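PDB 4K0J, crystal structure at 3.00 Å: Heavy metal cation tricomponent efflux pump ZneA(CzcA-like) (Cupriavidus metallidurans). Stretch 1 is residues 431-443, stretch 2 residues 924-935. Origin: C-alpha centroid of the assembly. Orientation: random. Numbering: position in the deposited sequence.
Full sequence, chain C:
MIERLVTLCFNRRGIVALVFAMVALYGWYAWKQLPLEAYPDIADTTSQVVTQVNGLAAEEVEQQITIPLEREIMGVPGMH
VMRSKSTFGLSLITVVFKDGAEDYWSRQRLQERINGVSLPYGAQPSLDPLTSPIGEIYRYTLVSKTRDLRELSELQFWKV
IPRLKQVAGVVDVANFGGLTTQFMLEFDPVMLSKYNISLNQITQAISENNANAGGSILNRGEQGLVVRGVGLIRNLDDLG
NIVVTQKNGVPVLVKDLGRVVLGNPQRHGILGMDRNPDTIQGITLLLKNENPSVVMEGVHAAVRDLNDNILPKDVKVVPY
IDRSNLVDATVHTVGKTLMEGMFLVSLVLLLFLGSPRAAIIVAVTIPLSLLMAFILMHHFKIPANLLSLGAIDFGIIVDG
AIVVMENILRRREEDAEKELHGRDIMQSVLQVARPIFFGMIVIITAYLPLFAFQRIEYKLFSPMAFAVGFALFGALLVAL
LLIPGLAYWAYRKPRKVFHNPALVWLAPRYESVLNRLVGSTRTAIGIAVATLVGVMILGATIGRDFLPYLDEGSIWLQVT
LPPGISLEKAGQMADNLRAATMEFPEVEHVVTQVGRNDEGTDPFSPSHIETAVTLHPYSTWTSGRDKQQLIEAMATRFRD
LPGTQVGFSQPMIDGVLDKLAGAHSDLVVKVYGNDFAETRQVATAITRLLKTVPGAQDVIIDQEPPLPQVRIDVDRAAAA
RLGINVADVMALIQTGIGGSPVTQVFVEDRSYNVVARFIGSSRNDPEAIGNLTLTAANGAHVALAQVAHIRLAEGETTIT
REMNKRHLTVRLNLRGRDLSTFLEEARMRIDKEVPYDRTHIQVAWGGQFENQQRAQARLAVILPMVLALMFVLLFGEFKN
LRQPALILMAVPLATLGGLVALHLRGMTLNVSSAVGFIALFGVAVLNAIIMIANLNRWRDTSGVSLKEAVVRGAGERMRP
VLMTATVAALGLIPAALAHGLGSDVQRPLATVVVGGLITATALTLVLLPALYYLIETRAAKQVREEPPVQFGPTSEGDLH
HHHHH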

ATOM      1  N   GLN C 431      39.131 -26.098  27.468  1.00114.48           N
ATOM      2  CA  GLN C 431      40.352 -25.305  27.559  1.00118.53           C
ATOM      3  C   GLN C 431      40.335 -24.146  26.571  1.00106.63           C
ATOM      4  O   GLN C 431      40.651 -23.009  26.919  1.00102.06           O
ATOM      5  CB  GLN C 431      41.581 -26.179  27.292  1.00129.10           C
ATOM      6  CG  GLN C 431      41.742 -27.358  28.238  1.00136.12           C
ATOM      7  CD  GLN C 431      42.986 -28.177  27.939  1.00142.25           C
ATOM      8  OE1 GLN C 431      43.840 -27.765  27.153  1.00142.78           O
ATOM      9  NE2 GLN C 431      43.093 -29.344  28.566  1.00144.91           N
ATOM     10  N   VAL C 432      39.961 -24.445  25.332  1.00101.92           N
ATOM     11  CA  VAL C 432      39.979 -23.453  24.268  1.00 99.76           C
ATOM     12  C   VAL C 432      38.551 -22.987  23.950  1.00101.63           C
ATOM     13  O   VAL C 432      38.295 -22.358  22.923  1.00106.70           O
ATOM     14  CB  VAL C 432      40.696 -24.019  23.017  1.00 99.64           C
ATOM     15  CG1 VAL C 432      39.799 -25.003  22.271  1.00100.22           C
ATOM     16  CG2 VAL C 432      41.186 -22.896  22.108  1.00 99.85           C
ATOM     17  N   ALA C 433      37.627 -23.282  24.859  1.00 98.77           N
ATOM     18  CA  ALA C 433      36.226 -22.905  24.688  1.00 93.12           C
ATOM     19  C   ALA C 433      36.004 -21.392  24.713  1.00 92.30           C
ATOM     20  O   ALA C 433      35.556 -20.824  23.726  1.00 92.60           O
ATOM     21  CB  ALA C 433      35.359 -23.582  25.736  1.00 98.01           C
ATOM     22  N   ARG C 434      36.308 -20.752  25.842  1.00 95.97           N
ATOM     23  CA  ARG C 434      36.127 -19.300  25.998  1.00 97.65           C
ATOM     24  C   ARG C 434      36.753 -18.433  24.884  1.00107.50           C
ATOM     25  O   ARG C 434      36.084 -17.536  24.350  1.00104.73           O
ATOM     26  CB  ARG C 434      36.597 -18.823  27.383  1.00 89.38           C
ATOM     27  CG  ARG C 434      35.763 -19.332  28.549  1.00 90.87           C
ATOM     28  CD  ARG C 434      34.452 -18.573  28.690  1.00 90.46           C
ATOM     29  NE  ARG C 434      34.656 -17.165  29.025  1.00 88.91           N
ATOM     30  CZ  ARG C 434      34.817 -16.703  30.262  1.00 83.25           C
ATOM     31  NH1 ARG C 434      34.808 -17.536  31.291  1.00 80.98           N
ATOM     32  NH2 ARG C 434      34.992 -15.407  30.469  1.00 79.25           N
ATOM     33  N   PRO C 435      38.030 -18.691  24.525  1.00115.84           N
ATOM     34  CA  PRO C 435      38.605 -17.902  23.431  1.00119.24           C
ATOM     35  C   PRO C 435      37.909 -18.165  22.097  1.00121.29           C
ATOM     36  O   PRO C 435      38.026 -17.351  21.182  1.00123.40           O
ATOM     37  CB  PRO C 435      40.055 -18.396  23.364  1.00118.63           C
ATOM     38  CG  PRO C 435      40.322 -18.993  24.695  1.00120.93           C
ATOM     39  CD  PRO C 435      39.029 -19.603  25.113  1.00119.88           C
ATOM     40  N   ILE C 436      37.198 -19.286  21.993  1.00114.65           N
ATOM     41  CA  ILE C 436      36.475 -19.622  20.769  1.00 99.82           C
ATOM     42  C   ILE C 436      35.084 -18.996  20.708  1.00 93.45           C
ATOM     43  O   ILE C 436      34.718 -18.416  19.695  1.00 98.40           O
ATOM     44  CB  ILE C 436      36.401 -21.144  20.539  1.00 95.11           C
ATOM     45  CG1 ILE C 436      37.658 -21.604  19.814  1.00 93.11           C
ATOM     46  CG2 ILE C 436      35.182 -21.515  19.711  1.00 92.76           C
ATOM     47  CD1 ILE C 436      37.963 -20.776  18.586  1.00 88.31           C
ATOM     48  N   PHE C 437      34.312 -19.106  21.783  1.00 86.49           N
ATOM     49  CA  PHE C 437      33.011 -18.453  21.828  1.00 84.10           C
ATOM     50  C   PHE C 437      33.202 -16.946  21.686  1.00 91.79           C
ATOM     51  O   PHE C 437      32.560 -16.301  20.851  1.00 89.07           O
ATOM     52  CB  PHE C 437      32.272 -18.780  23.128  1.00 79.34           C
ATOM     53  CG  PHE C 437      30.822 -18.380  23.118  1.00 77.91           C
ATOM     54  CD1 PHE C 437      29.852 -19.253  22.655  1.00 74.02           C
ATOM     55  CD2 PHE C 437      30.429 -17.132  23.571  1.00 79.86           C
ATOM     56  CE1 PHE C 437      28.519 -18.890  22.642  1.00 73.71           C
ATOM     57  CE2 PHE C 437      29.097 -16.762  23.560  1.00 76.10           C
ATOM     58  CZ  PHE C 437      28.142 -17.641  23.096  1.00 73.15           C
ATOM     59  N   PHE C 438      34.108 -16.388  22.481  1.00 99.01           N
ATOM     60  CA  PHE C 438      34.336 -14.949  22.421  1.00 95.97           C
ATOM     61  C   PHE C 438      35.068 -14.516  21.152  1.00 89.10           C
ATOM     62  O   PHE C 438      34.775 -13.462  20.600  1.00 93.99           O
ATOM     63  CB  PHE C 438      35.028 -14.435  23.686  1.00 96.78           C
ATOM     64  CG  PHE C 438      34.102 -14.305  24.861  1.00 98.76           C
ATOM     65  CD1 PHE C 438      32.758 -14.620  24.735  1.00101.92           C
ATOM     66  CD2 PHE C 438      34.564 -13.853  26.084  1.00103.78           C
ATOM     67  CE1 PHE C 438      31.896 -14.500  25.808  1.00107.66           C
ATOM     68  CE2 PHE C 438      33.708 -13.728  27.161  1.00110.51           C
ATOM     69  CZ  PHE C 438      32.373 -14.052  27.023  1.00111.95           C
ATOM     70  N   GLY C 439      36.000 -15.337  20.680  1.00 83.02           N
ATOM     71  CA  GLY C 439      36.698 -15.042  19.441  1.00 88.09           C
ATOM     72  C   GLY C 439      35.765 -15.013  18.241  1.00 99.18           C
ATOM     73  O   GLY C 439      35.869 -14.139  17.376  1.00108.30           O
ATOM     74  N   MET C 440      34.840 -15.967  18.192  1.00 99.75           N
ATOM     75  CA  MET C 440      33.895 -16.058  17.083  1.00100.71           C
ATOM     76  C   MET C 440      32.769 -15.027  17.195  1.00102.80           C
ATOM     77  O   MET C 440      32.271 -14.534  16.182  1.00106.08           O
ATOM     78  CB  MET C 440      33.335 -17.478  16.952  1.00100.34           C
ATOM     79  CG  MET C 440      34.395 -18.541  16.658  1.00100.90           C
ATOM     80  SD  MET C 440      34.925 -18.641  14.939  1.00162.25           S
ATOM     81  CE  MET C 440      33.760 -19.841  14.293  1.00 94.55           C
ATOM     82  N   ILE C 441      32.366 -14.685  18.415  1.00 99.75           N
ATOM     83  CA  ILE C 441      31.403 -13.597  18.560  1.00 99.54           C
ATOM     84  C   ILE C 441      32.090 -12.276  18.216  1.00 93.57           C
ATOM     85  O   ILE C 441      31.436 -11.300  17.858  1.00 92.47           O
ATOM     86  CB  ILE C 441      30.758 -13.534  19.965  1.00110.37           C
ATOM     87  CG1 ILE C 441      29.451 -12.737  19.914  1.00109.50           C
ATOM     88  CG2 ILE C 441      31.710 -12.930  20.984  1.00117.23           C
ATOM     89  CD1 ILE C 441      28.833 -12.479  21.272  1.00111.02           C
ATOM     90  N   VAL C 442      33.416 -12.260  18.319  1.00 87.49           N
ATOM     91  CA  VAL C 442      34.193 -11.099  17.909  1.00 79.89           C
ATOM     92  C   VAL C 442      34.284 -11.024  16.389  1.00 80.62           C
ATOM     93  O   VAL C 442      34.152  -9.949  15.815  1.00 89.59           O
ATOM     94  CB  VAL C 442      35.604 -11.086  18.547  1.00 73.94           C
ATOM     95  CG1 VAL C 442      36.566 -10.252  17.719  1.00 63.02           C
ATOM     96  CG2 VAL C 442      35.531 -10.539  19.962  1.00 70.28           C
ATOM     97  N   ILE C 443      34.489 -12.159  15.729  1.00 76.30           N
ATOM     98  CA  ILE C 443      34.527 -12.138  14.269  1.00 87.54           C
ATOM     99  C   ILE C 443      33.134 -11.851  13.700  1.00 93.52           C
ATOM    100  O   ILE C 443      32.996 -11.314  12.598  1.00 88.81           O
ATOM    101  CB  ILE C 443      35.133 -13.430  13.666  1.00 91.69           C
ATOM    102  CG1 ILE C 443      35.454 -13.233  12.185  1.00 96.32           C
ATOM    103  CG2 ILE C 443      34.200 -14.599  13.827  1.00 89.48           C
ATOM    104  CD1 ILE C 443      36.016 -14.467  11.519  1.00100.40           C
TER
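Stretch 2 924-935: AVLNAIIMIANL

Pro435 and Gly439 of stretch 1 form the apolar centre against which stretch 2 packs, one helix lying on another. Stretch 2 is helical throughout, residues 924-935, and runs nearly antiparallel to the helix of stretch 1, with 159° between their N-to-C directions and 9.4 Å between the axes at closest approach. The backbones come nearest where the side chain is missing: CA of Gly439 lies 5.4 Å from CA of Leu926. The CA-to-CB bond of Leu926 (chi1 t, chi2 p) points sideways to stretch 1, but the end of the side chain comes nearer, bringing CD1 to 3.7 Å from Gly439 CA; a CB on Gly439 would fall 2.6 Å from that same Leu926 CD1, a clash. Ile929 points toward stretch 1 and, with chi2 t, extends CD1 to 3.9 Å from Gly439 CA, while its CG2 lies 4.0 Å from Pro435 CB. One turn along, CA of Pro435 is 5.9 Å from CA of Ile930. Pro435, whose CA-to-CB bond points toward stretch 2, touches Ile930 through CB (3.7 Å to Ile930 CD1) and Ala933 through CG (3.6 Å to Ala933 CB). Ile930, with chi1 and chi2 both m, brings the same CD1 to 4.2 Å from Ile436 CD1.

Because the helices run in opposing senses, the later part of stretch 1 meets the early part of stretch 2: Val442 CG1 packs 3.7 Å from Val925 CG1. Toward the other end, Val432, before the helix proper, places CG2 3.8 Å from Ile930 CD1. Here the contact reaches its polar edge at Asn934, whose OD1 approaches Val432 CG2 at 4.3 Å and Pro435 CG at 4.4 Å, van der Waals neighbours only. No hydrogen bond joins the stretches; the 468 Å² they bury together is held by apolar packing, while backbone hydrogen bonds stay within each stretch.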

ATOM      1  N   ALA C 924      42.462 -12.561  11.892  1.00 85.38           N
ATOM      2  CA  ALA C 924      43.704 -12.102  12.505  1.00 97.84           C
ATOM      3  C   ALA C 924      43.556 -11.946  14.019  1.00108.98           C
ATOM      4  O   ALA C 924      44.368 -12.466  14.803  1.00116.15           O
ATOM      5  CB  ALA C 924      44.153 -10.797  11.878  1.00 99.87           C
ATOM      6  N   VAL C 925      42.508 -11.237  14.429  1.00102.40           N
ATOM      7  CA  VAL C 925      42.249 -11.031  15.848  1.00 93.20           C
ATOM      8  C   VAL C 925      41.864 -12.344  16.527  1.00 87.43           C
ATOM      9  O   VAL C 925      42.018 -12.486  17.731  1.00 82.89           O
ATOM     10  CB  VAL C 925      41.163  -9.962  16.095  1.00 87.49           C
ATOM     11  CG1 VAL C 925      39.775 -10.567  15.977  1.00 91.20           C
ATOM     12  CG2 VAL C 925      41.346  -9.328  17.462  1.00 84.18           C
ATOM     13  N   LEU C 926      41.375 -13.307  15.752  1.00 91.48           N
ATOM     14  CA  LEU C 926      41.076 -14.622  16.298  1.00 89.11           C
ATOM     15  C   LEU C 926      42.378 -15.310  16.670  1.00 87.26           C
ATOM     16  O   LEU C 926      42.504 -15.871  17.760  1.00 97.77           O
ATOM     17  CB  LEU C 926      40.306 -15.481  15.295  1.00 87.42           C
ATOM     18  CG  LEU C 926      39.944 -16.862  15.849  1.00 82.61           C
ATOM     19  CD1 LEU C 926      38.972 -16.712  17.005  1.00 80.48           C
ATOM     20  CD2 LEU C 926      39.368 -17.772  14.776  1.00 82.22           C
ATOM     21  N   ASN C 927      43.346 -15.264  15.760  1.00 80.57           N
ATOM     22  CA  ASN C 927      44.661 -15.834  16.039  1.00 90.64           C
ATOM     23  C   ASN C 927      45.349 -15.157  17.226  1.00 96.10           C
ATOM     24  O   ASN C 927      45.905 -15.831  18.106  1.00104.27           O
ATOM     25  CB  ASN C 927      45.551 -15.796  14.795  1.00 94.05           C
ATOM     26  CG  ASN C 927      45.223 -16.906  13.811  1.00 92.45           C
ATOM     27  OD1 ASN C 927      44.811 -17.996  14.204  1.00 87.36           O
ATOM     28  ND2 ASN C 927      45.405 -16.631  12.524  1.00 97.62           N
ATOM     29  N   ALA C 928      45.295 -13.827  17.253  1.00 86.43           N
ATOM     30  CA  ALA C 928      45.832 -13.071  18.384  1.00 81.27           C
ATOM     31  C   ALA C 928      45.166 -13.479  19.702  1.00 81.42           C
ATOM     32  O   ALA C 928      45.840 -13.685  20.715  1.00 87.15           O
ATOM     33  CB  ALA C 928      45.674 -11.578  18.150  1.00 77.22           C
ATOM     34  N   ILE C 929      43.840 -13.598  19.677  1.00 76.33           N
ATOM     35  CA  ILE C 929      43.074 -13.994  20.854  1.00 74.33           C
ATOM     36  C   ILE C 929      43.496 -15.363  21.351  1.00 77.24           C
ATOM     37  O   ILE C 929      43.781 -15.525  22.529  1.00 77.21           O
ATOM     38  CB  ILE C 929      41.557 -14.000  20.583  1.00 83.28           C
ATOM     39  CG1 ILE C 929      41.005 -12.575  20.613  1.00 91.18           C
ATOM     40  CG2 ILE C 929      40.826 -14.839  21.622  1.00 81.91           C
ATOM     41  CD1 ILE C 929      39.575 -12.472  20.131  1.00 93.97           C
ATOM     42  N   ILE C 930      43.540 -16.344  20.454  1.00 89.60           N
ATOM     43  CA  ILE C 930      43.952 -17.695  20.832  1.00107.06           C
ATOM     44  C   ILE C 930      45.345 -17.700  21.457  1.00113.99           C
ATOM     45  O   ILE C 930      45.553 -18.268  22.539  1.00118.22           O
ATOM     46  CB  ILE C 930      43.925 -18.653  19.629  1.00117.83           C
ATOM     47  CG1 ILE C 930      42.482 -18.919  19.203  1.00123.69           C
ATOM     48  CG2 ILE C 930      44.610 -19.966  19.976  1.00123.01           C
ATOM     49  CD1 ILE C 930      41.649 -19.584  20.277  1.00129.15           C
ATOM     50  N   MET C 931      46.288 -17.053  20.776  1.00114.62           N
ATOM     51  CA  MET C 931      47.651 -16.933  21.281  1.00116.49           C
ATOM     52  C   MET C 931      47.684 -16.374  22.704  1.00111.74           C
ATOM     53  O   MET C 931      48.142 -17.045  23.636  1.00110.45           O
ATOM     54  CB  MET C 931      48.485 -16.050  20.349  1.00119.76           C
ATOM     55  CG  MET C 931      49.774 -15.533  20.965  1.00124.05           C
ATOM     56  SD  MET C 931      50.841 -16.854  21.558  1.00122.16           S
ATOM     57  CE  MET C 931      51.378 -17.576  20.011  1.00146.26           C
ATOM     58  N   ILE C 932      47.178 -15.154  22.860  1.00105.88           N
ATOM     59  CA  ILE C 932      47.231 -14.448  24.136  1.00104.01           C
ATOM     60  C   ILE C 932      46.470 -15.169  25.249  1.00103.52           C
ATOM     61  O   ILE C 932      46.873 -15.130  26.409  1.00107.57           O
ATOM     62  CB  ILE C 932      46.744 -12.983  23.986  1.00104.58           C
ATOM     63  CG1 ILE C 932      47.934 -12.025  24.061  1.00109.27           C
ATOM     64  CG2 ILE C 932      45.713 -12.621  25.045  1.00105.43           C
ATOM     65  CD1 ILE C 932      49.023 -12.331  23.062  1.00113.67           C
ATOM     66  N   ALA C 933      45.384 -15.845  24.887  1.00 98.35           N
ATOM     67  CA  ALA C 933      44.567 -16.560  25.861  1.00100.44           C
ATOM     68  C   ALA C 933      45.270 -17.811  26.372  1.00111.07           C
ATOM     69  O   ALA C 933      45.415 -17.993  27.582  1.00107.68           O
ATOM     70  CB  ALA C 933      43.214 -16.917  25.273  1.00 92.75           C
ATOM     71  N   ASN C 934      45.702 -18.676  25.456  1.00116.19           N
ATOM     72  CA  ASN C 934      46.414 -19.885  25.859  1.00111.02           C
ATOM     73  C   ASN C 934      47.708 -19.545  26.589  1.00107.56           C
ATOM     74  O   ASN C 934      48.150 -20.288  27.459  1.00114.82           O
ATOM     75  CB  ASN C 934      46.682 -20.801  24.664  1.00111.27           C
ATOM     76  CG  ASN C 934      45.411 -21.416  24.108  1.00110.16           C
ATOM     77  OD1 ASN C 934      44.350 -20.796  24.130  1.00110.74           O
ATOM     78  ND2 ASN C 934      45.511 -22.645  23.618  1.00106.53           N
ATOM     79  N   LEU C 935      48.297 -18.407  26.241  1.00102.16           N
ATOM     80  CA  LEU C 935      49.486 -17.910  26.927  1.00102.36           C
ATOM     81  C   LEU C 935      49.161 -17.517  28.374  1.00101.26           C
ATOM     82  O   LEU C 935      49.693 -18.095  29.336  1.00 95.59           O
ATOM     83  CB  LEU C 935      50.034 -16.700  26.164  1.00101.39           C
ATOM     84  CG  LEU C 935      51.400 -16.123  26.525  1.00102.81           C
ATOM     85  CD1 LEU C 935      52.463 -17.193  26.415  1.00106.25           C
ATOM     86  CD2 LEU C 935      51.726 -14.955  25.612  1.00 96.84           C
TER